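Local coordinates for hypothetical protein HI0074 (Haemophilus influenzae, PDB 1JOG) that is probably the RNase toxin (HepT) of a type VII toxin-antitoxin system, a homodimer neutralised by its cognate antitoxin MntA, probably through AMPylation, at residues N9-A14 with F134-L139; L56-M61 with S97-Y102. All coordinates share one frame; numbering follows the deposited sequence.

Contact 1. Residues N9-A14 with F134-L139; sequences NVLDAA and FLLEQL
L11 of the N-terminal helix points at helix 125-140 and meets L136 and L139, and these three leucines carry most of the contact. Its CG stands anti to the backbone N (chi1 171°), which swings the isobutyl end toward helix 125-140. There the branch carbon L11 CG faces L136 CG at 4.3 Å, and the methyl CD2 of L11 meets CD1 of L139 at 3.9 Å. The side chains of L11 and L139 cross at about a right angle, touching through that one methyl from each. L139, one turn beyond L136, brings its CD1 in beside L11.

At the more open margin D12 lies next to L136, the two side chains again crossing nearly at right angles. A chi1 of -159° carries the carboxylate toward the second helix, and D12 OD2 comes to 3.5 Å from the methyl CD2 of L136. This is an oxygen lying against a methyl, a van der Waals touch and not a polar bond.

The two helices run nearly antiparallel here, at 152°, with axes 11.1 Å apart; that spacing is bridged mainly by the leucine side chains, and only 181 Å² is buried. Helix 36-68 lies against both partners, meeting L11 and A14 from helix 8-26 and L135 from helix 125-140. L139 also touches L92 of a neighbouring loop.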
loop_
_atom_site.group_PDB
_atom_site.type_symbol
_atom_site.label_atom_id
_atom_site.label_comp_id
_atom_site.label_asym_id
_atom_site.label_seq_id
_atom_site.Cartn_x
_atom_site.Cartn_y
_atom_site.Cartn_z
ATOM N N ASN A 9 -5.505 -16.289 12.433
ATOM C CA ASN A 9 -6.523 -16.180 11.411
ATOM C C ASN A 9 -6.307 -15.094 10.370
ATOM O O ASN A 9 -6.529 -15.360 9.184
ATOM C CB ASN A 9 -7.911 -16.027 12.027
ATOM C CG ASN A 9 -8.614 -17.374 12.163
ATOM O OD1 ASN A 9 -9.845 -17.472 12.171
ATOM N ND2 ASN A 9 -7.821 -18.425 12.273
ATOM N N VAL A 10 -5.856 -13.907 10.801
ATOM C CA VAL A 10 -5.608 -12.766 9.903
ATOM C C VAL A 10 -4.524 -13.116 8.846
ATOM O O VAL A 10 -4.737 -13.013 7.611
ATOM C CB VAL A 10 -5.220 -11.532 10.739
ATOM C CG1 VAL A 10 -6.197 -11.424 11.952
ATOM C CG2 VAL A 10 -3.783 -11.666 11.240
ATOM N N LEU A 11 -3.405 -13.627 9.324
ATOM C CA LEU A 11 -2.374 -14.004 8.403
ATOM C C LEU A 11 -2.991 -14.974 7.434
ATOM O O LEU A 11 -2.827 -14.836 6.201
ATOM C CB LEU A 11 -1.211 -14.659 9.105
ATOM C CG LEU A 11 -0.174 -15.285 8.179
ATOM C CD1 LEU A 11 0.230 -14.294 7.100
ATOM C CD2 LEU A 11 1.037 -15.695 9.009
ATOM N N ASP A 12 -3.782 -15.896 7.969
ATOM C CA ASP A 12 -4.387 -16.956 7.139
ATOM C C ASP A 12 -5.377 -16.385 6.116
ATOM O O ASP A 12 -5.394 -16.766 4.917
ATOM C CB ASP A 12 -5.100 -17.976 8.055
ATOM C CG ASP A 12 -5.307 -19.352 7.388
ATOM O OD1 ASP A 12 -6.179 -19.471 6.505
ATOM O OD2 ASP A 12 -4.589 -20.316 7.743
ATOM N N ALA A 13 -6.191 -15.443 6.569
ATOM C CA ALA A 13 -7.159 -14.911 5.668
ATOM C C ALA A 13 -6.576 -13.889 4.646
ATOM O O ALA A 13 -7.112 -13.762 3.554
ATOM C CB ALA A 13 -8.371 -14.347 6.480
ATOM N N ALA A 14 -5.474 -13.214 4.990
ATOM C CA ALA A 14 -4.880 -12.232 4.098
ATOM C C ALA A 14 -4.240 -13.030 2.959
ATOM O O ALA A 14 -4.417 -12.702 1.788
ATOM C CB ALA A 14 -3.840 -11.372 4.832
ATOM N N PHE A 134 4.725 -21.592 3.015
ATOM C CA PHE A 134 5.423 -22.577 3.828
ATOM C C PHE A 134 5.444 -22.068 5.239
ATOM O O PHE A 134 5.186 -22.810 6.139
ATOM C CB PHE A 134 6.861 -22.843 3.372
ATOM C CG PHE A 134 7.007 -24.016 2.401
ATOM C CD1 PHE A 134 6.849 -23.828 1.006
ATOM C CD2 PHE A 134 7.424 -25.287 2.863
ATOM C CE1 PHE A 134 7.118 -24.869 0.087
ATOM C CE2 PHE A 134 7.688 -26.339 1.935
ATOM C CZ PHE A 134 7.537 -26.118 0.549
ATOM N N LEU A 135 5.759 -20.793 5.410
ATOM C CA LEU A 135 5.816 -20.176 6.714
ATOM C C LEU A 135 4.541 -20.432 7.477
ATOM O O LEU A 135 4.552 -20.845 8.626
ATOM C CB LEU A 135 5.974 -18.668 6.558
ATOM C CG LEU A 135 5.573 -17.860 7.783
ATOM C CD1 LEU A 135 6.726 -18.119 8.893
ATOM C CD2 LEU A 135 5.574 -16.393 7.495
ATOM N N LEU A 136 3.425 -20.149 6.836
ATOM C CA LEU A 136 2.133 -20.338 7.465
ATOM C C LEU A 136 1.974 -21.790 7.877
ATOM O O LEU A 136 1.261 -22.068 8.814
ATOM C CB LEU A 136 1.056 -19.969 6.484
ATOM C CG LEU A 136 -0.277 -19.381 6.856
ATOM C CD1 LEU A 136 -0.947 -19.046 5.521
ATOM C CD2 LEU A 136 -1.121 -20.343 7.664
ATOM N N GLU A 137 2.610 -22.717 7.151
ATOM C CA GLU A 137 2.559 -24.152 7.473
ATOM C C GLU A 137 3.265 -24.413 8.824
ATOM O O GLU A 137 2.697 -25.002 9.758
ATOM C CB GLU A 137 3.252 -24.954 6.375
ATOM C CG GLU A 137 2.292 -25.674 5.489
ATOM C CD GLU A 137 0.935 -24.968 5.440
ATOM O OE1 GLU A 137 0.729 -23.995 4.640
ATOM O OE2 GLU A 137 0.072 -25.402 6.237
ATOM N N GLN A 138 4.519 -23.987 8.921
ATOM C CA GLN A 138 5.234 -24.148 10.158
ATOM C C GLN A 138 4.492 -23.486 11.318
ATOM O O GLN A 138 4.377 -24.077 12.384
ATOM C CB GLN A 138 6.634 -23.578 10.040
ATOM C CG GLN A 138 7.447 -24.235 8.944
ATOM C CD GLN A 138 7.670 -25.707 9.216
ATOM O OE1 GLN A 138 7.052 -26.563 8.582
ATOM N NE2 GLN A 138 8.549 -26.010 10.171
ATOM N N LEU A 139 3.980 -22.274 11.127
ATOM C CA LEU A 139 3.287 -21.594 12.218
ATOM C C LEU A 139 2.019 -22.277 12.589
ATOM O O LEU A 139 1.557 -22.109 13.714
ATOM C CB LEU A 139 2.947 -20.163 11.862
ATOM C CG LEU A 139 4.116 -19.274 11.536
ATOM C CD1 LEU A 139 3.632 -17.997 10.814
ATOM C CD2 LEU A 139 4.849 -18.967 12.796
#

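Contact 2. Residues L56-M61 with S97-Y102; sequences LSLKMM and SKWVAY
The indole of W99 is held between two side chains that approach opposite faces. Over one, the selenomethionine M61 presents its terminal methyl: M61 CE sits 3.8 Å from the centroid of the six-membered ring of W99, only 3° off the normal, a nearly centred CH-pi contact. On the other face, Y102 CD1 of the same helix as W99 lies 3.6 Å above the plane, shifted toward the rim. The Y102 ring in turn has W99 CE3 at its edge, in plane, and the carbonyl oxygen of K98 over one face.

M61 reaches the indole with its chain extended beyond CG (chi2 174°, chi3 -152°), which lays the selenium above the five-membered ring, 5.5 Å from M61 SE to that centroid, and the methyl above the six-membered one. This is a Met-aromatic contact, with the methyl much closer than the selenium. Two further side chains come in obliquely on the benzo part. S57 CB is 3.9 Å from W99 CH2, while its OG is hydrogen-bonded to V53 O of its own helix. L58 runs past the indole, pointing the opposite way, with L58 CD1 4.1 Å from W99 CE3.

The helix axes lie 12.6 Å apart, and W99 supplies much of the side-chain bulk between them. L84 of helix 80-89 and I93 also pack on W99. S57, M61 and W99 belong to the buried core of this all-helical fold, that of a nucleotidyltransferase substrate-binding domain; L58, at its margin, has its side chain about 8 Å from that of R106, an active-site residue by similarity.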
loop_
_atom_site.group_PDB
_atom_site.type_symbol
_atom_site.label_atom_id
_atom_site.label_comp_id
_atom_site.label_asym_id
_atom_site.label_seq_id
_atom_site.Cartn_x
_atom_site.Cartn_y
_atom_site.Cartn_z
ATOM N N LEU A 56 2.406 -9.059 7.841
ATOM C CA LEU A 56 1.797 -9.971 8.805
ATOM C C LEU A 56 2.696 -11.172 8.999
ATOM O O LEU A 56 2.944 -11.624 10.151
ATOM C CB LEU A 56 0.400 -10.399 8.344
ATOM C CG LEU A 56 -1.002 -9.726 8.519
ATOM C CD1 LEU A 56 -0.918 -8.393 9.148
ATOM C CD2 LEU A 56 -1.741 -9.570 7.167
ATOM N N SER A 57 3.227 -11.687 7.889
ATOM C CA SER A 57 4.130 -12.860 8.020
ATOM C C SER A 57 5.273 -12.462 8.933
ATOM O O SER A 57 5.697 -13.265 9.756
ATOM C CB SER A 57 4.738 -13.342 6.663
ATOM O OG SER A 57 3.722 -13.866 5.798
ATOM N N LEU A 58 5.797 -11.235 8.791
ATOM C CA LEU A 58 6.891 -10.880 9.664
ATOM C C LEU A 58 6.416 -10.579 11.078
ATOM O O LEU A 58 7.156 -10.790 12.047
ATOM C CB LEU A 58 7.736 -9.745 9.089
ATOM C CG LEU A 58 8.875 -10.489 8.395
ATOM C CD1 LEU A 58 8.888 -10.270 6.885
ATOM C CD2 LEU A 58 10.165 -10.134 9.065
ATOM N N LYS A 59 5.181 -10.114 11.215
ATOM C CA LYS A 59 4.707 -9.836 12.554
ATOM C C LYS A 59 4.617 -11.171 13.277
ATOM O O LYS A 59 5.031 -11.251 14.399
ATOM C CB LYS A 59 3.359 -9.119 12.554
ATOM C CG LYS A 59 3.490 -7.641 12.740
ATOM C CD LYS A 59 2.928 -6.873 11.562
ATOM C CE LYS A 59 3.035 -5.344 11.735
ATOM N NZ LYS A 59 2.036 -4.712 10.791
HETATM N N MSE A 60 4.156 -12.220 12.591
HETATM C CA MSE A 60 4.005 -13.554 13.183
HETATM C C MSE A 60 5.331 -14.197 13.525
HETATM O O MSE A 60 5.439 -14.819 14.557
HETATM C CB MSE A 60 3.223 -14.510 12.237
HETATM C CG MSE A 60 1.745 -14.088 12.075
HETATM SE SE MSE A 60 0.784 -14.183 13.795
HETATM C CE MSE A 60 0.524 -12.524 14.265
HETATM N N MSE A 61 6.346 -14.054 12.684
HETATM C CA MSE A 61 7.597 -14.641 13.042
HETATM C C MSE A 61 8.003 -13.919 14.324
HETATM O O MSE A 61 8.594 -14.507 15.190
HETATM C CB MSE A 61 8.682 -14.363 12.009
HETATM C CG MSE A 61 8.504 -15.081 10.682
HETATM SE SE MSE A 61 9.896 -14.440 9.428
HETATM C CE MSE A 61 8.620 -14.861 7.952
ATOM N N SER A 97 17.270 -15.686 2.125
ATOM C CA SER A 97 17.692 -14.787 1.027
ATOM C C SER A 97 16.405 -14.352 0.345
ATOM O O SER A 97 16.233 -13.200 -0.067
ATOM C CB SER A 97 18.577 -15.531 0.048
ATOM O OG SER A 97 17.924 -16.694 -0.381
ATOM N N LYS A 98 15.450 -15.255 0.326
ATOM C CA LYS A 98 14.129 -14.924 -0.232
ATOM C C LYS A 98 13.322 -13.845 0.554
ATOM O O LYS A 98 12.704 -12.939 -0.047
ATOM C CB LYS A 98 13.282 -16.175 -0.292
ATOM C CG LYS A 98 13.640 -17.089 -1.367
ATOM C CD LYS A 98 12.768 -18.298 -1.312
ATOM C CE LYS A 98 13.404 -19.394 -2.124
ATOM N NZ LYS A 98 14.513 -20.022 -1.349
ATOM N N TRP A 99 13.291 -13.953 1.883
ATOM C CA TRP A 99 12.553 -12.943 2.658
ATOM C C TRP A 99 13.297 -11.639 2.558
ATOM O O TRP A 99 12.683 -10.573 2.538
ATOM C CB TRP A 99 12.371 -13.387 4.104
ATOM C CG TRP A 99 11.382 -14.505 4.139
ATOM C CD1 TRP A 99 11.641 -15.894 4.084
ATOM C CD2 TRP A 99 9.980 -14.370 4.146
ATOM N NE1 TRP A 99 10.461 -16.578 4.060
ATOM C CE2 TRP A 99 9.426 -15.673 4.109
ATOM C CE3 TRP A 99 9.122 -13.277 4.177
ATOM C CZ2 TRP A 99 8.061 -15.896 4.093
ATOM C CZ3 TRP A 99 7.762 -13.524 4.132
ATOM C CH2 TRP A 99 7.243 -14.795 4.099
ATOM N N VAL A 100 14.623 -11.719 2.408
ATOM C CA VAL A 100 15.387 -10.503 2.264
ATOM C C VAL A 100 14.959 -9.838 0.952
ATOM O O VAL A 100 14.804 -8.619 0.854
ATOM C CB VAL A 100 16.886 -10.799 2.259
ATOM C CG1 VAL A 100 17.631 -9.577 1.794
ATOM C CG2 VAL A 100 17.361 -11.146 3.650
ATOM N N ALA A 101 14.736 -10.658 -0.059
ATOM C CA ALA A 101 14.314 -10.145 -1.348
ATOM C C ALA A 101 12.852 -9.662 -1.239
ATOM O O ALA A 101 12.491 -8.662 -1.861
ATOM C CB ALA A 101 14.480 -11.271 -2.456
ATOM N N TYR A 102 12.000 -10.354 -0.477
ATOM C CA TYR A 102 10.593 -9.877 -0.323
ATOM C C TYR A 102 10.530 -8.446 0.309
ATOM O O TYR A 102 9.685 -7.630 -0.010
ATOM C CB TYR A 102 9.816 -10.889 0.497
ATOM C CG TYR A 102 9.689 -12.245 -0.178
ATOM C CD1 TYR A 102 9.509 -13.418 0.571
ATOM C CD2 TYR A 102 9.755 -12.349 -1.570
ATOM C CE1 TYR A 102 9.410 -14.632 -0.051
ATOM C CE2 TYR A 102 9.663 -13.537 -2.200
ATOM C CZ TYR A 102 9.501 -14.692 -1.448
ATOM O OH TYR A 102 9.541 -15.933 -2.097
#

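How the contacts relate
From the N terminus, helix 8-26 supplies 9-14, and helix 36-68 then brings in 56-61. After helix 80-89 the chain enters helix 96-106, where 97-102 returns to 56-61 and contact 2 closes a loop with 35 residues between its segments. Helix 125-140 finally lays 134-139 against 9-14, so contact 1 closes a 119-residue loop with contact 2 nested inside it. Their centres are 12 Å apart. Contact 1 joins the two terminal helices and contact 2 joins helix 36-68 to helix 96-106; the pairs are linked where L135 CD2 lies 3.3 Å from S57 CB and L11 CD2 3.5 Å from M60 CG.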